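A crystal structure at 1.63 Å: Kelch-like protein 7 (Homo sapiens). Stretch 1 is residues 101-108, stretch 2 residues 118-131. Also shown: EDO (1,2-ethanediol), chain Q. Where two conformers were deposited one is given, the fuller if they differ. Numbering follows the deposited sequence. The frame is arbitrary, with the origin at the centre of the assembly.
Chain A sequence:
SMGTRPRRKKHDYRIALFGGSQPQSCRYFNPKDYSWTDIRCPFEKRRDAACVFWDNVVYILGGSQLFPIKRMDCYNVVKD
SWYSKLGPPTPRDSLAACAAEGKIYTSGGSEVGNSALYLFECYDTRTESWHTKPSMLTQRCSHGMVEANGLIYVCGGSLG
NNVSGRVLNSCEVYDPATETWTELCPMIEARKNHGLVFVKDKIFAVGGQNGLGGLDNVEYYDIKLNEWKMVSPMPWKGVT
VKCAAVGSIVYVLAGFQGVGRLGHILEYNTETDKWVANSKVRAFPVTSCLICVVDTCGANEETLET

Stretch 1 101-108: EGKIYTSG
Stretch 2 118-131: YLFECYDTRTESWH

Two neighbouring antiparallel strands, 103-107 and 120-124, run at 160° with axes 4.4 Å apart at closest approach, and together the stretches bury 674 Å². Lys103 faces Asp124, Ile104 Tyr123, Tyr105 Cys122, Thr106 Glu121 and Ser107 Phe120. Ile104 and Thr106 form the hydrogen-bonded pairs: Ile104 N to Tyr123 O and Tyr123 N to Ile104 O are both 2.8 Å, Thr106 N to Glu121 O 2.9 Å and Glu121 N to Thr106 O 3.0 Å. Phi runs from about -140° to -85° and psi from 110° to 151° along both strands.

Glycines flank the first strand. Gly102 (phi/psi 85/-1) offers its O to Thr125 N at 3.0 Å and to Thr125 OG1 at 2.8 Å; chi1 p (66°) brings that hydroxyl onto the carbonyl. Gly108 (65/-151) donates from N to Leu119 O at 2.9 Å. Positive phi suits glycine at both places.

One face carries Lys103, Tyr105, Ser107, Phe120, Cys122 and Asp124. Tyr105 is m (-63°), with chi2 -96°, and Cys122, at chi1 90°, sets its CB over one face of the tyrosine ring, 4.0 Å from the centroid; a small side chain fits beneath the ring. Phe120 is t (-167°), with chi2 46°, so its end comes nearer the first strand and CZ lies 3.3 Å from Tyr105 CD1. The two rings are near parallel (19°) but slid apart, centroids 5.4 Å, and barely overlap. Ser107, p (65°), places CB 3.8 Å from Phe120 CD1. At the more open end Lys103 bends at chi2 (91°) and then extends, leaving NZ 4.5 Å from Asp124 OD2, complementary in charge but beyond a salt bridge.

The other face carries Ile104, Thr106, Glu121 and Tyr123. Beta-branched residues suit these extended, buried positions. Thr106 takes p (65°), so OG1 donates to Glu121 O at 3.0 Å, doubling the bond from its own N. Ile104 (m, m) packs CB 4.1 Å from Tyr123 CB and CG1 3.8 Å from Thr125 CG2, while Tyr123, t (-179°), leads its ring away. Glu121 (m, t) has its carboxylate satisfied elsewhere in the structure. Trp130, m (-76°), chi2 98°, reaches back until CZ3 is 4.1 Å from Thr106 OG1.

Asp124 also organises the turn that follows: at chi1 t (-174°), OD1 accepts from Arg126 N at 2.9 Å and Thr127 N at 3.1 Å. Residues 125-127 have helical phi/psi, Glu128 is at 57/46, and the chain returns to pair His131 with Cys122, His131 N to Cys122 O being 2.8 Å.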

# COMPACT_ATOMS: atom_id res chain seq x y z
N GLU A 101 12.41 -0.68 10.98
CA GLU A 101 13.39 -1.18 11.98
C GLU A 101 12.98 -2.52 12.63
O GLU A 101 13.00 -2.67 13.86
CB GLU A 101 13.66 -0.11 13.03
CG GLU A 101 14.12 1.24 12.39
CD GLU A 101 14.60 2.28 13.41
OE1 GLU A 101 15.23 1.89 14.41
OE2 GLU A 101 14.35 3.50 13.19
N GLY A 102 12.59 -3.48 11.80
CA GLY A 102 12.29 -4.85 12.27
C GLY A 102 10.89 -5.08 12.80
O GLY A 102 10.55 -6.21 13.17
N LYS A 103 10.07 -4.03 12.81
CA LYS A 103 8.68 -4.17 13.19
C LYS A 103 7.74 -3.97 11.98
O LYS A 103 7.98 -3.11 11.12
CB LYS A 103 8.31 -3.17 14.27
CG LYS A 103 8.91 -3.52 15.65
CD LYS A 103 10.25 -2.89 15.87
CE LYS A 103 10.64 -2.93 17.35
NZ LYS A 103 11.94 -2.25 17.58
N ILE A 104 6.70 -4.79 11.94
CA ILE A 104 5.63 -4.64 10.95
C ILE A 104 4.46 -3.94 11.60
O ILE A 104 3.86 -4.48 12.52
CB ILE A 104 5.13 -6.02 10.44
CG1 ILE A 104 6.29 -6.89 9.92
CG2 ILE A 104 4.06 -5.84 9.41
CD1 ILE A 104 7.16 -6.25 8.95
N TYR A 105 4.11 -2.77 11.10
CA TYR A 105 3.00 -1.98 11.62
C TYR A 105 1.75 -2.17 10.77
O TYR A 105 1.82 -2.28 9.54
CB TYR A 105 3.37 -0.49 11.68
CG TYR A 105 4.50 -0.18 12.63
CD1 TYR A 105 4.26 0.24 13.92
CD2 TYR A 105 5.83 -0.27 12.21
CE1 TYR A 105 5.29 0.53 14.79
CE2 TYR A 105 6.88 0.03 13.09
CZ TYR A 105 6.58 0.43 14.38
OH TYR A 105 7.61 0.73 15.25
N THR A 106 0.62 -2.24 11.47
CA THR A 106 -0.70 -2.36 10.83
C THR A 106 -1.61 -1.31 11.41
O THR A 106 -1.64 -1.13 12.62
CB THR A 106 -1.30 -3.78 11.00
OG1 THR A 106 -1.57 -4.06 12.36
CG2 THR A 106 -0.32 -4.85 10.44
N SER A 107 -2.34 -0.61 10.54
CA SER A 107 -3.21 0.50 10.98
C SER A 107 -4.56 0.50 10.35
O SER A 107 -4.73 0.18 9.18
CB SER A 107 -2.56 1.87 10.67
OG SER A 107 -2.45 2.05 9.25
N GLY A 108 -5.54 0.90 11.15
CA GLY A 108 -6.87 1.13 10.67
C GLY A 108 -7.55 -0.10 10.15
O GLY A 108 -7.29 -1.23 10.63
N TYR A 118 -9.20 3.18 14.59
CA TYR A 118 -7.99 3.94 14.94
C TYR A 118 -6.78 3.01 15.23
O TYR A 118 -5.66 3.47 15.45
CB TYR A 118 -8.21 4.71 16.25
CG TYR A 118 -9.31 5.77 16.36
CD1 TYR A 118 -10.53 5.48 16.96
CD2 TYR A 118 -9.08 7.08 15.98
CE1 TYR A 118 -11.51 6.47 17.10
CE2 TYR A 118 -10.03 8.05 16.13
CZ TYR A 118 -11.24 7.74 16.70
OH TYR A 118 -12.19 8.73 16.84
N LEU A 119 -7.05 1.70 15.30
CA LEU A 119 -6.16 0.69 15.84
C LEU A 119 -4.81 0.65 15.15
O LEU A 119 -4.72 0.77 13.93
CB LEU A 119 -6.83 -0.68 15.72
CG LEU A 119 -6.13 -1.89 16.31
CD1 LEU A 119 -5.88 -1.77 17.82
CD2 LEU A 119 -7.01 -3.11 16.01
N PHE A 120 -3.77 0.48 15.95
CA PHE A 120 -2.40 0.44 15.48
C PHE A 120 -1.70 -0.69 16.24
O PHE A 120 -1.58 -0.61 17.45
CB PHE A 120 -1.76 1.82 15.76
CG PHE A 120 -0.44 2.07 15.07
CD1 PHE A 120 -0.26 1.79 13.73
CD2 PHE A 120 0.63 2.68 15.76
CE1 PHE A 120 0.94 2.08 13.12
CE2 PHE A 120 1.83 2.96 15.12
CZ PHE A 120 1.97 2.66 13.79
N GLU A 121 -1.29 -1.74 15.54
CA GLU A 121 -0.69 -2.95 16.15
C GLU A 121 0.58 -3.28 15.40
O GLU A 121 0.60 -3.20 14.17
CB GLU A 121 -1.68 -4.16 16.04
CG GLU A 121 -3.08 -3.92 16.65
CD GLU A 121 -4.04 -5.12 16.59
OE1 GLU A 121 -4.12 -5.82 15.55
OE2 GLU A 121 -4.77 -5.33 17.58
N CYS A 122 1.66 -3.66 16.10
CA CYS A 122 2.86 -4.03 15.39
C CYS A 122 3.41 -5.37 15.81
O CYS A 122 3.21 -5.82 16.94
CB CYS A 122 3.90 -2.93 15.44
SG CYS A 122 5.05 -2.92 16.76
N TYR A 123 4.08 -6.00 14.85
CA TYR A 123 4.66 -7.32 14.99
C TYR A 123 6.16 -7.16 15.01
O TYR A 123 6.74 -6.60 14.07
CB TYR A 123 4.25 -8.19 13.81
CG TYR A 123 4.78 -9.64 13.82
CD1 TYR A 123 4.28 -10.58 14.72
CD2 TYR A 123 5.74 -10.06 12.90
CE1 TYR A 123 4.75 -11.89 14.73
CE2 TYR A 123 6.21 -11.38 12.89
CZ TYR A 123 5.71 -12.28 13.81
OH TYR A 123 6.16 -13.57 13.80
N ASP A 124 6.79 -7.65 16.08
CA ASP A 124 8.24 -7.59 16.21
C ASP A 124 8.80 -8.84 15.54
O ASP A 124 8.58 -9.95 16.01
CB ASP A 124 8.65 -7.52 17.67
CG ASP A 124 10.15 -7.32 17.84
OD1 ASP A 124 10.92 -8.07 17.21
OD2 ASP A 124 10.55 -6.43 18.59
N THR A 125 9.47 -8.67 14.40
CA THR A 125 9.93 -9.82 13.61
C THR A 125 11.03 -10.62 14.30
O THR A 125 11.26 -11.77 13.95
CB THR A 125 10.43 -9.43 12.17
OG1 THR A 125 11.61 -8.63 12.27
CG2 THR A 125 9.36 -8.67 11.39
N ARG A 126 11.72 -10.00 15.27
CA ARG A 126 12.79 -10.68 16.03
C ARG A 126 12.20 -11.59 17.11
O ARG A 126 12.56 -12.77 17.19
CB ARG A 126 13.75 -9.65 16.65
CG ARG A 126 14.94 -10.28 17.41
CD ARG A 126 15.98 -9.25 17.81
NE ARG A 126 15.49 -8.34 18.86
CZ ARG A 126 15.41 -8.64 20.16
NH1 ARG A 126 15.75 -9.85 20.62
NH2 ARG A 126 14.96 -7.73 21.02
N THR A 127 11.31 -11.04 17.94
CA THR A 127 10.65 -11.80 19.02
C THR A 127 9.37 -12.54 18.58
O THR A 127 8.83 -13.34 19.33
CB THR A 127 10.28 -10.88 20.20
OG1 THR A 127 9.43 -9.83 19.73
CG2 THR A 127 11.54 -10.27 20.82
N GLU A 128 8.89 -12.26 17.36
CA GLU A 128 7.69 -12.90 16.81
C GLU A 128 6.48 -12.69 17.72
O GLU A 128 5.71 -13.60 17.98
CB GLU A 128 7.95 -14.39 16.52
CG GLU A 128 9.08 -14.60 15.50
CD GLU A 128 9.16 -16.03 14.96
OE1 GLU A 128 9.10 -16.97 15.77
OE2 GLU A 128 9.31 -16.19 13.73
N SER A 129 6.32 -11.45 18.17
CA SER A 129 5.22 -11.10 19.04
C SER A 129 4.52 -9.83 18.58
O SER A 129 5.14 -8.94 17.97
CB SER A 129 5.74 -10.92 20.46
OG SER A 129 6.79 -9.98 20.50
N TRP A 130 3.22 -9.76 18.88
CA TRP A 130 2.40 -8.63 18.54
C TRP A 130 2.20 -7.70 19.73
O TRP A 130 2.08 -8.16 20.87
CB TRP A 130 1.03 -9.10 18.05
CG TRP A 130 1.02 -9.63 16.66
CD1 TRP A 130 1.08 -10.96 16.27
CD2 TRP A 130 0.90 -8.87 15.46
NE1 TRP A 130 1.01 -11.05 14.90
CE2 TRP A 130 0.91 -9.79 14.38
CE3 TRP A 130 0.80 -7.50 15.19
CZ2 TRP A 130 0.82 -9.36 13.04
CZ3 TRP A 130 0.71 -7.09 13.87
CH2 TRP A 130 0.74 -8.02 12.81
N HIS A 131 2.11 -6.39 19.44
CA HIS A 131 2.02 -5.36 20.45
C HIS A 131 1.06 -4.26 19.98
O HIS A 131 1.14 -3.81 18.84
CB HIS A 131 3.42 -4.77 20.72
CG HIS A 131 4.43 -5.80 21.12
ND1 HIS A 131 4.61 -6.21 22.42
CD2 HIS A 131 5.29 -6.54 20.37
CE1 HIS A 131 5.54 -7.14 22.47
NE2 HIS A 131 5.97 -7.36 21.24
C1 EDO Q . -9.76 1.09 18.60
O1 EDO Q . -8.42 1.06 19.11
C2 EDO Q . -9.69 1.27 17.12
O2 EDO Q . -10.81 1.93 16.61